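Local coordinates for tryptophan decarboxylase 1 (Oryza sativa subsp. japonica, PDB 6KHO) that decarboxylates L-tryptophan to tryptamine and 5-hydroxy-L-tryptophan to serotonin, using pyridoxal 5'-phosphate as cofactor and working as a homodimer, at the interface of chains A and B. Numbering follows the deposited sequence. Chains: chain A/B, Tryptophan decarboxylase 1.

Contact 1: the interface of chains A and B. Residues chain A 63, 68-69; chain B 144-145, 148, 159-161.
This patch of the homodimer of a group II, pyridoxal-phosphate-dependent decarboxylase sets the short helix 61-65 of chain A and the loop after it against helix 133-149 and the loop 159-161 of chain B. Among the direct hydrogen bonds, the primary amide of B:Gln148 does double duty. Its CG lies beside the backbone N (chi1 -64°) and the chain then runs out extended, so that B:Gln148 NE2 gives an almost straight bond of 2.8 Å to A:Ala68 O, lying in the plane of both the amide and the carbonyl. The other N-H of NE2 turns back to B:Asp144 O, one helical turn earlier, and meets that carbonyl from above its plane. On the far branch B:Gln148 OE1 accepts from the hydroxyl A:Ser69 OG at 2.9 Å; with both amide ends engaged, the rotation of the group is fixed.

A:Gln63 works in the opposite direction. Its CG is anti to the backbone N (chi1 -178°), and A:Gln63 NE2 donates to B:Thr160 O at 3.0 Å, in its own amide plane but well above that of the carbonyl.

Two waters add to the polar set: A:Gln63 OE1 holds water 1 at 2.7 Å, which passes on to B:Asp144 OD2, and also water 2, which is shared with A:Ala68 O. B:Asp144 OD2 also accepts from the backbone N of B:Arg159 at 2.9 Å, which probably steadies that loop.

Flat groups also stack. The side chains of A:Gln63 and B:Arg159 reach toward each other, tip to tip, so that the amide stacks on the guanidinium with the planes 30° apart, A:Gln63 CB sitting over the rim of the guanidinium. Towards A:Ser69, B:Trp145 turns one indole face, with A:Ser69 C 3.7 Å from the centroid of the five-membered ring.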
loop_
_atom_site.group_PDB
_atom_site.type_symbol
_atom_site.label_atom_id
_atom_site.label_comp_id
_atom_site.label_asym_id
_atom_site.label_seq_id
_atom_site.Cartn_x
_atom_site.Cartn_y
_atom_site.Cartn_z
ATOM N N GLN A 63 -4.401 22.686 10.779
ATOM C CA GLN A 63 -5.654 23.274 10.321
ATOM C C GLN A 63 -5.779 24.745 10.732
ATOM O O GLN A 63 -6.412 25.531 10.019
ATOM C CB GLN A 63 -6.845 22.478 10.842
ATOM C CG GLN A 63 -8.174 23.032 10.345
ATOM C CD GLN A 63 -9.377 22.157 10.660
ATOM O OE1 GLN A 63 -9.481 21.024 10.182
ATOM N NE2 GLN A 63 -10.314 22.696 11.446
ATOM N N ALA A 68 -9.640 25.458 7.503
ATOM C CA ALA A 68 -10.507 24.316 7.758
ATOM C C ALA A 68 -11.187 23.817 6.496
ATOM O O ALA A 68 -11.688 22.688 6.483
ATOM C CB ALA A 68 -11.571 24.669 8.796
ATOM N N SER A 69 -11.232 24.630 5.446
ATOM C CA SER A 69 -11.928 24.234 4.236
ATOM C C SER A 69 -11.008 24.366 3.033
ATOM O O SER A 69 -10.087 25.185 3.045
ATOM C CB SER A 69 -13.181 25.082 4.025
ATOM O OG SER A 69 -14.007 24.967 5.165
ATOM N N ASP B 144 -10.464 15.669 6.006
ATOM C CA ASP B 144 -11.559 16.554 6.412
ATOM C C ASP B 144 -11.965 17.490 5.276
ATOM O O ASP B 144 -13.156 17.785 5.100
ATOM C CB ASP B 144 -11.162 17.348 7.668
ATOM C CG ASP B 144 -11.381 16.552 8.976
ATOM O OD1 ASP B 144 -12.250 15.647 8.993
ATOM O OD2 ASP B 144 -10.679 16.822 9.985
ATOM N N TRP B 145 -10.994 17.958 4.479
ATOM C CA TRP B 145 -11.327 18.781 3.310
ATOM C C TRP B 145 -12.190 18.013 2.313
ATOM O O TRP B 145 -13.226 18.509 1.854
ATOM C CB TRP B 145 -10.054 19.266 2.617
ATOM C CG TRP B 145 -9.413 20.477 3.225
ATOM C CD1 TRP B 145 -9.651 21.006 4.458
ATOM C CD2 TRP B 145 -8.401 21.289 2.622
ATOM N NE1 TRP B 145 -8.847 22.112 4.663
ATOM C CE2 TRP B 145 -8.078 22.311 3.547
ATOM C CE3 TRP B 145 -7.749 21.265 1.380
ATOM C CZ2 TRP B 145 -7.124 23.295 3.272
ATOM C CZ3 TRP B 145 -6.803 22.252 1.103
ATOM C CH2 TRP B 145 -6.496 23.249 2.050
ATOM N N GLN B 148 -15.777 17.500 3.368
ATOM C CA GLN B 148 -16.623 18.656 3.090
ATOM C C GLN B 148 -17.022 18.717 1.622
ATOM O O GLN B 148 -18.186 18.995 1.306
ATOM C CB GLN B 148 -15.913 19.932 3.523
ATOM C CG GLN B 148 -15.685 19.975 5.013
ATOM C CD GLN B 148 -14.724 21.059 5.407
ATOM O OE1 GLN B 148 -15.008 22.243 5.229
ATOM N NE2 GLN B 148 -13.561 20.666 5.917
ATOM N N ARG B 159 -11.882 16.943 12.661
ATOM C CA ARG B 159 -12.026 18.328 13.092
ATOM C C ARG B 159 -13.159 18.981 12.317
ATOM O O ARG B 159 -13.408 18.660 11.149
ATOM C CB ARG B 159 -10.723 19.117 12.896
ATOM C CG ARG B 159 -9.576 18.632 13.769
ATOM C CD ARG B 159 -8.376 19.577 13.793
ATOM N NE ARG B 159 -8.734 20.960 14.145
ATOM C CZ ARG B 159 -7.846 21.927 14.389
ATOM N NH1 ARG B 159 -6.549 21.669 14.321
ATOM N NH2 ARG B 159 -8.243 23.158 14.698
ATOM N N THR B 160 -13.883 19.864 12.988
ATOM C CA THR B 160 -14.802 20.739 12.288
ATOM C C THR B 160 -14.222 22.150 12.280
ATOM O O THR B 160 -13.054 22.368 12.635
ATOM C CB THR B 160 -16.175 20.708 12.939
ATOM O OG1 THR B 160 -16.083 21.286 14.251
ATOM C CG2 THR B 160 -16.666 19.282 13.044
ATOM N N GLY B 161 -15.056 23.116 11.912
ATOM C CA GLY B 161 -14.586 24.492 11.844
ATOM C C GLY B 161 -14.060 24.995 13.174
ATOM O O GLY B 161 -12.942 25.518 13.259
HETATM O O HOH W 1 -8.446 18.498 10.030
HETATM O O HOH W 2 -12.066 20.509 8.821
#

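Contact 2: the interface of chains A and B. Residues chain A 122, 124, 130-134, 384; chain B 55, 57, 61, 88, 91-93, 95.
B:Trp95 stands with its indole edge towards the backbone of chain A, in a dimer interface where the segment 130-134, leading into helix 133-149, meets the stretch 88-95 of the partner. B:Trp95 NE1 donates to A:Ala131 O at 2.9 Å, the oxygen lying in the ring plane and the N-H in the carbonyl plane. A:Thr124 crosses the same ring obliquely, its backbone over the rim of one face.

B:Thr93 is turned so that OG1 lies beside its own backbone N (chi1 -59°), from where the hydroxyl gives a 2.9 Å bond to A:Gln130 O. Its backbone N in turn donates to A:Ser132 OG, which is anti to its own N (chi1 -168°). Successive residues on each side are thereby threaded together.

At the start of the helix, A:Pro133 meets B:Pro55 tip to tip, CD to CG at 3.8 Å, and rests its CB on B:Val57 CG2. Next to it, A:Ala134 N reaches B:Gly91 O at 2.9 Å from above the carbonyl plane, while the methyl CB packs against the hydroxyl OH of B:Tyr61 and CG1 of B:Val88. A:Phe384 points its ring tip at that same CG1.

The two methionines, both bent at chi3, cross at about a right angle: A:Met122 SD touches the terminal methyl CE of B:Met92 at 3.4 Å.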
loop_
_atom_site.group_PDB
_atom_site.type_symbol
_atom_site.label_atom_id
_atom_site.label_comp_id
_atom_site.label_asym_id
_atom_site.label_seq_id
_atom_site.Cartn_x
_atom_site.Cartn_y
_atom_site.Cartn_z
ATOM N N MET A 122 3.911 7.908 -14.986
ATOM C CA MET A 122 3.296 6.953 -15.898
ATOM C C MET A 122 2.007 6.394 -15.306
ATOM O O MET A 122 1.013 6.200 -16.024
ATOM C CB MET A 122 4.299 5.846 -16.221
ATOM C CG MET A 122 5.521 6.428 -16.962
ATOM S SD MET A 122 6.609 5.167 -17.641
ATOM C CE MET A 122 6.856 4.133 -16.204
ATOM N N THR A 124 0.781 3.605 -14.157
ATOM C CA THR A 124 0.128 2.378 -14.582
ATOM C C THR A 124 -0.375 1.611 -13.355
ATOM O O THR A 124 0.125 1.776 -12.238
ATOM C CB THR A 124 1.083 1.502 -15.421
ATOM O OG1 THR A 124 2.239 1.150 -14.640
ATOM C CG2 THR A 124 1.532 2.251 -16.710
ATOM N N GLN A 130 -1.138 -8.261 -18.341
ATOM C CA GLN A 130 -1.606 -7.571 -19.535
ATOM C C GLN A 130 -1.861 -6.092 -19.273
ATOM O O GLN A 130 -1.639 -5.257 -20.169
ATOM C CB GLN A 130 -2.881 -8.234 -20.064
ATOM C CG GLN A 130 -3.374 -7.629 -21.377
ATOM C CD GLN A 130 -2.332 -7.707 -22.472
ATOM O OE1 GLN A 130 -1.517 -6.785 -22.660
ATOM N NE2 GLN A 130 -2.348 -8.808 -23.209
ATOM N N ALA A 131 -2.321 -5.757 -18.054
ATOM C CA ALA A 131 -2.554 -4.376 -17.626
ATOM C C ALA A 131 -1.337 -3.487 -17.769
ATOM O O ALA A 131 -1.501 -2.259 -17.790
ATOM C CB ALA A 131 -2.970 -4.314 -16.154
ATOM N N SER A 132 -0.111 -4.082 -17.831
ATOM C CA SER A 132 1.152 -3.445 -18.211
ATOM C C SER A 132 2.314 -4.433 -18.098
ATOM O O SER A 132 2.902 -4.578 -17.014
ATOM C CB SER A 132 1.443 -2.220 -17.338
ATOM O OG SER A 132 2.503 -1.482 -17.907
ATOM N N PRO A 133 2.672 -5.122 -19.191
ATOM C CA PRO A 133 3.683 -6.189 -19.088
ATOM C C PRO A 133 4.988 -5.778 -18.424
ATOM O O PRO A 133 5.473 -6.501 -17.549
ATOM C CB PRO A 133 3.871 -6.596 -20.556
ATOM C CG PRO A 133 2.491 -6.462 -21.126
ATOM C CD PRO A 133 1.962 -5.165 -20.487
ATOM N N ALA A 134 5.560 -4.637 -18.807
ATOM C CA ALA A 134 6.835 -4.205 -18.238
ATOM C C ALA A 134 6.769 -4.066 -16.719
ATOM O O ALA A 134 7.745 -4.361 -16.031
ATOM C CB ALA A 134 7.268 -2.865 -18.873
ATOM N N PHE A 384 3.758 0.626 -9.881
ATOM C CA PHE A 384 4.971 0.078 -10.493
ATOM C C PHE A 384 6.152 0.266 -9.529
ATOM O O PHE A 384 7.046 1.088 -9.738
ATOM C CB PHE A 384 5.188 0.783 -11.830
ATOM C CG PHE A 384 6.290 0.207 -12.689
ATOM C CD1 PHE A 384 7.029 -0.902 -12.291
ATOM C CD2 PHE A 384 6.587 0.805 -13.904
ATOM C CE1 PHE A 384 8.036 -1.404 -13.096
ATOM C CE2 PHE A 384 7.592 0.311 -14.716
ATOM C CZ PHE A 384 8.321 -0.788 -14.311
ATOM N N PRO B 55 0.928 -2.901 -25.663
ATOM C CA PRO B 55 2.190 -3.253 -26.315
ATOM C C PRO B 55 2.094 -4.589 -27.037
ATOM O O PRO B 55 1.275 -5.448 -26.714
ATOM C CB PRO B 55 3.176 -3.346 -25.151
ATOM C CG PRO B 55 2.313 -3.899 -24.024
ATOM C CD PRO B 55 0.957 -3.204 -24.221
ATOM N N VAL B 57 4.186 -7.231 -27.040
ATOM C CA VAL B 57 5.202 -8.083 -26.436
ATOM C C VAL B 57 4.518 -9.357 -25.971
ATOM O O VAL B 57 3.314 -9.372 -25.704
ATOM C CB VAL B 57 5.937 -7.399 -25.255
ATOM C CG1 VAL B 57 6.736 -6.191 -25.745
ATOM C CG2 VAL B 57 4.927 -6.976 -24.174
ATOM N N TYR B 61 9.312 -11.317 -22.429
ATOM C CA TYR B 61 10.133 -10.482 -23.310
ATOM C C TYR B 61 11.270 -9.798 -22.553
ATOM O O TYR B 61 12.357 -9.621 -23.112
ATOM C CB TYR B 61 9.273 -9.432 -24.030
ATOM C CG TYR B 61 9.233 -8.082 -23.324
ATOM C CD1 TYR B 61 8.283 -7.827 -22.340
ATOM C CD2 TYR B 61 10.150 -7.075 -23.632
ATOM C CE1 TYR B 61 8.246 -6.615 -21.672
ATOM C CE2 TYR B 61 10.129 -5.855 -22.959
ATOM C CZ TYR B 61 9.165 -5.631 -21.991
ATOM O OH TYR B 61 9.121 -4.434 -21.314
ATOM N N VAL B 88 11.813 -0.967 -21.163
ATOM C CA VAL B 88 10.635 -0.901 -20.292
ATOM C C VAL B 88 9.456 -0.252 -21.003
ATOM O O VAL B 88 8.383 -0.854 -21.138
ATOM C CB VAL B 88 10.947 -0.141 -18.987
ATOM C CG1 VAL B 88 9.672 -0.008 -18.126
ATOM C CG2 VAL B 88 12.058 -0.831 -18.224
ATOM N N GLY B 91 7.325 -2.070 -23.467
ATOM C CA GLY B 91 6.510 -3.136 -22.929
ATOM C C GLY B 91 5.393 -2.685 -22.016
ATOM O O GLY B 91 4.768 -3.531 -21.373
ATOM N N MET B 92 5.119 -1.386 -21.920
ATOM C CA MET B 92 4.098 -0.908 -20.994
ATOM C C MET B 92 2.750 -0.791 -21.689
ATOM O O MET B 92 2.670 -0.507 -22.886
ATOM C CB MET B 92 4.465 0.465 -20.433
ATOM C CG MET B 92 5.545 0.482 -19.375
ATOM S SD MET B 92 6.206 2.170 -19.407
ATOM C CE MET B 92 4.697 3.120 -19.565
ATOM N N THR B 93 1.685 -0.951 -20.911
ATOM C CA THR B 93 0.360 -0.492 -21.314
ATOM C C THR B 93 0.195 0.957 -20.865
ATOM O O THR B 93 0.390 1.267 -19.688
ATOM C CB THR B 93 -0.720 -1.378 -20.701
ATOM O OG1 THR B 93 -0.503 -2.717 -21.145
ATOM C CG2 THR B 93 -2.119 -0.913 -21.114
ATOM N N TRP B 95 -1.527 3.585 -19.594
ATOM C CA TRP B 95 -2.648 4.149 -18.846
ATOM C C TRP B 95 -2.781 5.650 -19.090
ATOM O O TRP B 95 -3.892 6.189 -19.121
ATOM C CB TRP B 95 -2.452 3.860 -17.347
ATOM C CG TRP B 95 -2.813 2.432 -16.991
ATOM C CD1 TRP B 95 -2.109 1.311 -17.293
ATOM C CD2 TRP B 95 -3.983 1.996 -16.288
ATOM N NE1 TRP B 95 -2.762 0.191 -16.820
ATOM C CE2 TRP B 95 -3.924 0.584 -16.207
ATOM C CE3 TRP B 95 -5.079 2.657 -15.737
ATOM C CZ2 TRP B 95 -4.918 -0.178 -15.579
ATOM C CZ3 TRP B 95 -6.076 1.900 -15.119
ATOM C CH2 TRP B 95 -5.985 0.493 -15.045
HETATM O O HOH W 3 0.711 -7.213 -24.514
#

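About 39 Å separates the centres of contact 1 and contact 2, yet both draw on helix 133-149. Chain B supplies residues from late in that helix to contact 1, whereas chain A supplies its first residues to contact 2. Because the dimer is two-fold symmetric and each contact has a twin, the helix of every subunit meets the partner at both ends. The opposing residues of contact 1, 63 to 69, fall within the stretch 55 to 95 from which contact 2 draws its opposing residues. Contact 2 is centred about 16 Å from the proton donor A:Tyr359, so dimerisation may help to order the surroundings of the active site.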